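Local structure of glucose-6-phosphate 1-dehydrogenase (Mycobacterium avium, 4LGV) at residues A[45-48]-A[49-53]; A[52-55]-A[56-59]; A[289-292]-A[293-296]. The protein probably oxidises glucose 6-phosphate to 6-phosphogluconolactone with NADP+ as hydride acceptor, the step that opens the pentose phosphate pathway. One frame throughout, in Å; residues are numbered along the deposited sequence.

Contact 1 of 3, residues A[45-48]-A[49-53]; sequences KMTF and RALYR
Thr47 and Leu51 sit one helical turn apart and run alongside each other in the same direction, with the methyl CG2 of Thr47 4.2 Å from CD1 of Leu51. A chi1 of -47° in Thr47 puts CG2 anti to the backbone N and OG1 anti to the carbonyl carbon, where the hydroxyl is hydrogen-bonded to Tyr416 and Glu135. Leu51 also leans back on the backbone: its CG packs 3.4 Å from Thr47 O, the same oxygen that accepts Leu51 N at 2.9 Å, with the donor almost on the extension of the carbonyl bond. One residue further along, the same i to i+4 bond recurs between two aromatic residues: Tyr52 N donates to Phe48 O at 2.9 Å, and Tyr52 CB lies 3.4 Å from that oxygen. Around the helix, Ala50 N bonds to Met46 O at 3.0 Å, an ordinary i to i+4 bond although Met46 itself lies in a wider pi-type turn at 45-47. Arg49 brings only its CB to that oxygen; the extended chain beyond carries the guanidinium away to a salt bridge with Glu90. All of this belongs to helix 41-56 of the beta-alpha-beta unit that runs from strand 32-36 to strand 64-68 in the Rossmann-type domain. Leu51 rests on strand 32-36, Phe48 and Tyr52 face helix 74-87, and Met46, Arg49 and Ala50 face helix 413-424.

Contact 2 of 3, residues A[52-55]-A[56-59]; sequences YRLE and RREE
The guanidinium of Arg56 comes to the edge of the Tyr52 ring, NH1 lying 3.7 Å from CE2, with the two planes nearly perpendicular at 88°. Both groups flank the Schellman motif that closes the C-terminal end of helix 41-56. A water joins them, accepting from Arg56 NH1 and bonded to Tyr52 OH, which is also hydrogen-bonded to Asp93 N. At the other end of the Arg56 guanidinium, NH2 stands over one face of the Arg53 guanidinium, while Arg53 NH1 lies in the plane of Arg56, at its edge. Arg57 bends at chi3 (-72°) to lay one face of its own guanidinium on the helix end: Arg53 O sits 3.8 Å over the centre, with Leu54 N offset toward the rim of the same face. In the backbone of the motif, Glu59 N reaches back to Leu54 O at 2.8 Å, Glu58 N to Glu55 O at 2.9 Å, and Glu58 takes the positive phi that ends the helix. The three arginines gather round two carboxylates: Glu90 forms salt bridges with Arg53 and Arg56, Glu417 with Arg53 and Arg57, which probably offsets the charge. Glu55 leaves the cluster, its carboxylate paired with Arg99 and Arg103. Glu59 runs roughly perpendicular to Leu54, its OE1 3.4 Å from CD2. That same OE1 takes the N-H of Arg57 NE at 3.1 Å in a nearly straight salt-bridge bond, in the guanidinium plane of Arg57 but from above the carboxylate plane.

Contact 3 of 3, residues A[289-292]-A[293-296]; sequences SLDP and EHCV
Asp291 reaches forward to Glu293 and His294. Its CB begins beside the histidine, 4.0 Å from His294 CD2. CG stands anti to the aspartate N (chi1 -172°), which directs the carboxylate to the stretch of chain just ahead. There the two oxygens part. OD1 accepts the backbone N-H of Glu293 at 3.1 Å, approached from above the carboxylate plane, and the CB and CG of Glu293 both pack 3.5 Å from it. OD2 goes to the histidine, 3.4 Å from CD2 and 3.7 Å from NE2 of His294; carboxylate and imidazole planes are 64° apart, and the approach is oblique. It is a van der Waals contact; any electrostatic gain would depend on the histidine being protonated. The Glu293 chain, bent at chi2, keeps its OE2 5.2 Å from OD1 of Asp291, an acidic pairing that may raise the proton affinity of both slightly. Behind the side chain, His294 N donates to Asp291 O at 2.8 Å, and a weak bond from Cys295 N to Pro292 O follows one residue on. Pro292 rests on Pro446 and Cys295 on Val447, both in helix 434-449. A side-chain bond to the second residue ahead and a main-chain bond to the third make this an Asx turn combined with a type I beta turn, with proline at its second position; it delivers the chain into strand 295-300 of the large mixed sheet.

Contact 1 lies within helix 41-56, and contact 2 overlaps it at Tyr52 and Arg53 and runs off the helix end into the loop, their centres 10 Å apart. The first is mostly buried, with aliphatic and aromatic side chains among regular helical bonds; the second, where the helix stops, is partly buried and dominated by charge. Glu90 ties the two together, since Arg49, Arg53 and Arg56 all reach it. Contact 3 stands apart, its centre about 39 Å from that of contact 1 and 45 Å from that of contact 2, across the chain's centre in the C-terminal domain. It is a surface turn before a strand, where a carboxylate accepts a backbone N-H instead of pairing with arginine.

Contact 1 of 3, residues A[45-48]-A[49-53]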
loop_
_atom_site.group_PDB
_atom_site.type_symbol
_atom_site.label_atom_id
_atom_site.label_comp_id
_atom_site.label_asym_id
_atom_site.label_seq_id
_atom_site.Cartn_x
_atom_site.Cartn_y
_atom_site.Cartn_z
ATOM N N LYS A 45 50.147 -2.337 -15.880
ATOM C CA LYS A 45 49.124 -3.394 -15.867
ATOM C C LYS A 45 47.893 -2.922 -16.662
ATOM O O LYS A 45 47.389 -3.682 -17.478
ATOM C CB LYS A 45 48.766 -3.890 -14.444
ATOM N N MET A 46 47.490 -1.654 -16.483
ATOM C CA MET A 46 46.225 -1.152 -16.954
ATOM C C MET A 46 46.302 0.099 -17.833
ATOM O O MET A 46 45.628 0.159 -18.868
ATOM C CB MET A 46 45.284 -0.822 -15.749
ATOM C CG MET A 46 44.878 -1.982 -14.830
ATOM S SD MET A 46 43.867 -3.324 -15.538
ATOM C CE MET A 46 42.966 -2.552 -16.843
ATOM N N THR A 47 47.004 1.144 -17.405
ATOM C CA THR A 47 46.766 2.464 -18.040
ATOM C C THR A 47 47.154 2.516 -19.510
ATOM O O THR A 47 46.391 2.985 -20.355
ATOM C CB THR A 47 47.461 3.605 -17.293
ATOM O OG1 THR A 47 47.205 3.479 -15.890
ATOM C CG2 THR A 47 46.990 4.915 -17.789
ATOM N N PHE A 48 48.336 2.000 -19.832
ATOM C CA PHE A 48 48.769 1.954 -21.230
ATOM C C PHE A 48 47.796 1.200 -22.150
ATOM O O PHE A 48 47.418 1.695 -23.231
ATOM C CB PHE A 48 50.141 1.365 -21.356
ATOM C CG PHE A 48 51.241 2.311 -20.989
ATOM C CD1 PHE A 48 51.332 3.539 -21.576
ATOM C CD2 PHE A 48 52.229 1.927 -20.088
ATOM C CE1 PHE A 48 52.343 4.388 -21.250
ATOM C CE2 PHE A 48 53.268 2.793 -19.759
ATOM C CZ PHE A 48 53.315 4.027 -20.338
ATOM N N ARG A 49 47.377 0.027 -21.723
ATOM C CA ARG A 49 46.350 -0.728 -22.452
ATOM C C ARG A 49 45.037 0.049 -22.638
ATOM O O ARG A 49 44.460 0.082 -23.726
ATOM C CB ARG A 49 46.066 -2.031 -21.710
ATOM C CG ARG A 49 45.277 -3.022 -22.542
ATOM C CD ARG A 49 44.630 -4.077 -21.669
ATOM N NE ARG A 49 43.872 -4.975 -22.487
ATOM C CZ ARG A 49 43.353 -6.128 -22.079
ATOM N NH1 ARG A 49 43.478 -6.530 -20.808
ATOM N NH2 ARG A 49 42.661 -6.865 -22.945
ATOM N N ALA A 50 44.587 0.706 -21.585
ATOM C CA ALA A 50 43.353 1.499 -21.637
ATOM C C ALA A 50 43.467 2.674 -22.619
ATOM O O ALA A 50 42.566 2.870 -23.423
ATOM C CB ALA A 50 43.018 2.000 -20.270
ATOM N N LEU A 51 44.615 3.377 -22.614
ATOM C CA LEU A 51 44.829 4.420 -23.564
ATOM C C LEU A 51 44.869 3.893 -25.012
ATOM O O LEU A 51 44.286 4.482 -25.949
ATOM C CB LEU A 51 46.135 5.156 -23.252
ATOM C CG LEU A 51 46.140 5.935 -21.941
ATOM C CD1 LEU A 51 47.537 6.453 -21.643
ATOM C CD2 LEU A 51 45.173 7.069 -22.014
ATOM N N TYR A 52 45.552 2.771 -25.187
ATOM C CA TYR A 52 45.617 2.098 -26.490
ATOM C C TYR A 52 44.218 1.785 -26.992
ATOM O O TYR A 52 43.895 2.020 -28.192
ATOM C CB TYR A 52 46.482 0.819 -26.397
ATOM C CG TYR A 52 46.479 -0.008 -27.636
ATOM C CD1 TYR A 52 47.364 0.266 -28.679
ATOM C CD2 TYR A 52 45.576 -1.067 -27.802
ATOM C CE1 TYR A 52 47.299 -0.441 -29.870
ATOM C CE2 TYR A 52 45.533 -1.805 -28.985
ATOM C CZ TYR A 52 46.395 -1.494 -29.990
ATOM O OH TYR A 52 46.351 -2.228 -31.142
ATOM N N ARG A 53 43.371 1.243 -26.115
ATOM C CA ARG A 53 41.999 0.845 -26.540
ATOM C C ARG A 53 41.144 2.058 -26.875
ATOM O O ARG A 53 40.360 2.050 -27.818
ATOM C CB ARG A 53 41.314 -0.008 -25.468
ATOM C CG ARG A 53 41.942 -1.389 -25.293
ATOM C CD ARG A 53 41.491 -2.070 -24.004
ATOM N NE ARG A 53 40.047 -2.286 -23.900
ATOM C CZ ARG A 53 39.407 -3.382 -24.305
ATOM N NH1 ARG A 53 40.045 -4.408 -24.811
ATOM N NH2 ARG A 53 38.097 -3.452 -24.157
#

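Contact 2 of 3, residues A[52-55]-A[56-59]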
loop_
_atom_site.group_PDB
_atom_site.type_symbol
_atom_site.label_atom_id
_atom_site.label_comp_id
_atom_site.label_asym_id
_atom_site.label_seq_id
_atom_site.Cartn_x
_atom_site.Cartn_y
_atom_site.Cartn_z
ATOM N N TYR A 52 45.552 2.771 -25.187
ATOM C CA TYR A 52 45.617 2.098 -26.490
ATOM C C TYR A 52 44.218 1.785 -26.992
ATOM O O TYR A 52 43.895 2.020 -28.192
ATOM C CB TYR A 52 46.482 0.819 -26.397
ATOM C CG TYR A 52 46.479 -0.008 -27.636
ATOM C CD1 TYR A 52 47.364 0.266 -28.679
ATOM C CD2 TYR A 52 45.576 -1.067 -27.802
ATOM C CE1 TYR A 52 47.299 -0.441 -29.870
ATOM C CE2 TYR A 52 45.533 -1.805 -28.985
ATOM C CZ TYR A 52 46.395 -1.494 -29.990
ATOM O OH TYR A 52 46.351 -2.228 -31.142
ATOM N N ARG A 53 43.371 1.243 -26.115
ATOM C CA ARG A 53 41.999 0.845 -26.540
ATOM C C ARG A 53 41.144 2.058 -26.875
ATOM O O ARG A 53 40.360 2.050 -27.818
ATOM C CB ARG A 53 41.314 -0.008 -25.468
ATOM C CG ARG A 53 41.942 -1.389 -25.293
ATOM C CD ARG A 53 41.491 -2.070 -24.004
ATOM N NE ARG A 53 40.047 -2.286 -23.900
ATOM C CZ ARG A 53 39.407 -3.382 -24.305
ATOM N NH1 ARG A 53 40.045 -4.408 -24.811
ATOM N NH2 ARG A 53 38.097 -3.452 -24.157
ATOM N N LEU A 54 41.337 3.138 -26.136
ATOM C CA LEU A 54 40.595 4.362 -26.422
ATOM C C LEU A 54 41.056 4.900 -27.772
ATOM O O LEU A 54 40.236 5.353 -28.573
ATOM C CB LEU A 54 40.769 5.381 -25.313
ATOM C CG LEU A 54 40.089 5.081 -23.963
ATOM C CD1 LEU A 54 40.674 5.961 -22.858
ATOM C CD2 LEU A 54 38.604 5.302 -24.034
ATOM N N GLU A 55 42.360 4.806 -28.048
ATOM C CA GLU A 55 42.891 5.200 -29.355
ATOM C C GLU A 55 42.327 4.365 -30.474
ATOM O O GLU A 55 41.920 4.893 -31.503
ATOM C CB GLU A 55 44.409 5.078 -29.375
ATOM C CG GLU A 55 45.060 5.585 -30.645
ATOM C CD GLU A 55 44.950 7.071 -30.746
ATOM O OE1 GLU A 55 45.618 7.774 -29.966
ATOM O OE2 GLU A 55 44.173 7.545 -31.579
ATOM N N ARG A 56 42.295 3.059 -30.294
ATOM C CA ARG A 56 41.655 2.212 -31.276
ATOM C C ARG A 56 40.206 2.596 -31.583
ATOM O O ARG A 56 39.787 2.529 -32.713
ATOM C CB ARG A 56 41.703 0.726 -30.862
ATOM C CG ARG A 56 41.093 -0.202 -31.926
ATOM C CD ARG A 56 41.394 -1.659 -31.608
ATOM N NE ARG A 56 40.758 -2.066 -30.348
ATOM C CZ ARG A 56 41.241 -2.947 -29.461
ATOM N NH1 ARG A 56 42.390 -3.577 -29.672
ATOM N NH2 ARG A 56 40.534 -3.211 -28.359
ATOM N N ARG A 57 39.438 2.930 -30.556
ATOM C CA ARG A 57 38.037 3.360 -30.716
ATOM C C ARG A 57 37.924 4.830 -31.170
ATOM O O ARG A 57 36.820 5.372 -31.244
ATOM C CB ARG A 57 37.288 3.213 -29.391
ATOM C CG ARG A 57 37.118 1.777 -28.963
ATOM C CD ARG A 57 36.038 1.610 -27.900
ATOM N NE ARG A 57 36.479 2.127 -26.618
ATOM C CZ ARG A 57 37.204 1.445 -25.717
ATOM N NH1 ARG A 57 37.581 0.189 -25.932
ATOM N NH2 ARG A 57 37.566 2.030 -24.575
ATOM N N GLU A 58 39.070 5.457 -31.439
ATOM C CA GLU A 58 39.151 6.850 -31.883
ATOM C C GLU A 58 38.585 7.823 -30.849
ATOM O O GLU A 58 38.074 8.850 -31.198
ATOM C CB GLU A 58 38.471 7.035 -33.239
ATOM C CG GLU A 58 39.116 6.189 -34.347
ATOM C CD GLU A 58 38.387 6.225 -35.678
ATOM O OE1 GLU A 58 37.241 6.709 -35.761
ATOM O OE2 GLU A 58 38.965 5.747 -36.646
ATOM N N GLU A 59 38.736 7.504 -29.573
ATOM C CA GLU A 59 38.225 8.339 -28.502
ATOM C C GLU A 59 39.277 9.251 -27.835
ATOM O O GLU A 59 38.919 10.080 -27.017
ATOM C CB GLU A 59 37.480 7.481 -27.469
ATOM C CG GLU A 59 36.136 6.968 -27.999
ATOM C CD GLU A 59 35.463 5.907 -27.102
ATOM O OE1 GLU A 59 36.121 5.180 -26.338
ATOM O OE2 GLU A 59 34.235 5.786 -27.161
HETATM O O HOH W 1 44.047 -3.758 -31.565
#

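Contact 3 of 3, residues A[289-292]-A[293-296]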
loop_
_atom_site.group_PDB
_atom_site.type_symbol
_atom_site.label_atom_id
_atom_site.label_comp_id
_atom_site.label_asym_id
_atom_site.label_seq_id
_atom_site.Cartn_x
_atom_site.Cartn_y
_atom_site.Cartn_z
ATOM N N SER A 289 26.519 2.571 12.485
ATOM C CA SER A 289 27.813 1.940 12.369
ATOM C C SER A 289 27.718 0.427 12.596
ATOM O O SER A 289 26.882 -0.041 13.334
ATOM C CB SER A 289 28.795 2.613 13.330
ATOM O OG SER A 289 28.334 2.516 14.657
ATOM N N LEU A 290 28.603 -0.313 11.953
ATOM C CA LEU A 290 28.583 -1.773 12.082
ATOM C C LEU A 290 28.814 -2.231 13.531
ATOM O O LEU A 290 29.596 -1.609 14.272
ATOM C CB LEU A 290 29.637 -2.410 11.194
ATOM C CG LEU A 290 29.530 -2.198 9.704
ATOM C CD1 LEU A 290 30.705 -2.839 9.030
ATOM C CD2 LEU A 290 28.248 -2.807 9.195
ATOM N N ASP A 291 28.116 -3.318 13.890
ATOM C CA ASP A 291 28.354 -4.087 15.110
ATOM C C ASP A 291 29.470 -5.153 14.883
ATOM O O ASP A 291 29.261 -6.152 14.201
ATOM C CB ASP A 291 27.071 -4.790 15.533
ATOM C CG ASP A 291 27.193 -5.466 16.906
ATOM O OD1 ASP A 291 28.330 -5.581 17.428
ATOM O OD2 ASP A 291 26.143 -5.825 17.471
ATOM N N PRO A 292 30.662 -4.966 15.475
ATOM C CA PRO A 292 31.779 -5.941 15.282
ATOM C C PRO A 292 31.438 -7.395 15.672
ATOM O O PRO A 292 32.067 -8.296 15.166
ATOM C CB PRO A 292 32.905 -5.398 16.193
ATOM C CG PRO A 292 32.536 -3.972 16.427
ATOM C CD PRO A 292 31.020 -3.932 16.443
ATOM N N GLU A 293 30.457 -7.590 16.561
ATOM C CA GLU A 293 30.013 -8.926 16.974
ATOM C C GLU A 293 29.211 -9.598 15.897
ATOM O O GLU A 293 28.995 -10.790 15.942
ATOM C CB GLU A 293 29.155 -8.884 18.255
ATOM C CG GLU A 293 29.736 -8.096 19.431
ATOM C CD GLU A 293 31.094 -8.590 19.895
ATOM O OE1 GLU A 293 31.413 -9.775 19.639
ATOM O OE2 GLU A 293 31.844 -7.789 20.514
ATOM N N HIS A 294 28.727 -8.829 14.937
ATOM C CA HIS A 294 27.981 -9.406 13.818
ATOM C C HIS A 294 28.831 -9.357 12.531
ATOM O O HIS A 294 28.283 -9.231 11.418
ATOM C CB HIS A 294 26.644 -8.653 13.639
ATOM C CG HIS A 294 25.649 -8.903 14.735
ATOM N ND1 HIS A 294 25.498 -10.126 15.364
ATOM C CD2 HIS A 294 24.786 -8.058 15.345
ATOM C CE1 HIS A 294 24.579 -10.022 16.309
ATOM N NE2 HIS A 294 24.137 -8.776 16.322
ATOM N N CYS A 295 30.152 -9.371 12.715
ATOM C CA CYS A 295 31.082 -9.323 11.623
ATOM C C CYS A 295 32.062 -10.505 11.724
ATOM O O CYS A 295 32.699 -10.710 12.750
ATOM C CB CYS A 295 31.833 -8.001 11.613
ATOM S SG CYS A 295 33.033 -7.862 10.250
ATOM N N VAL A 296 32.179 -11.261 10.638
ATOM C CA VAL A 296 33.005 -12.450 10.586
ATOM C C VAL A 296 34.131 -12.233 9.588
ATOM O O VAL A 296 33.897 -11.906 8.408
ATOM C CB VAL A 296 32.153 -13.665 10.179
ATOM C CG1 VAL A 296 33.018 -14.863 9.838
ATOM C CG2 VAL A 296 31.184 -14.020 11.304
#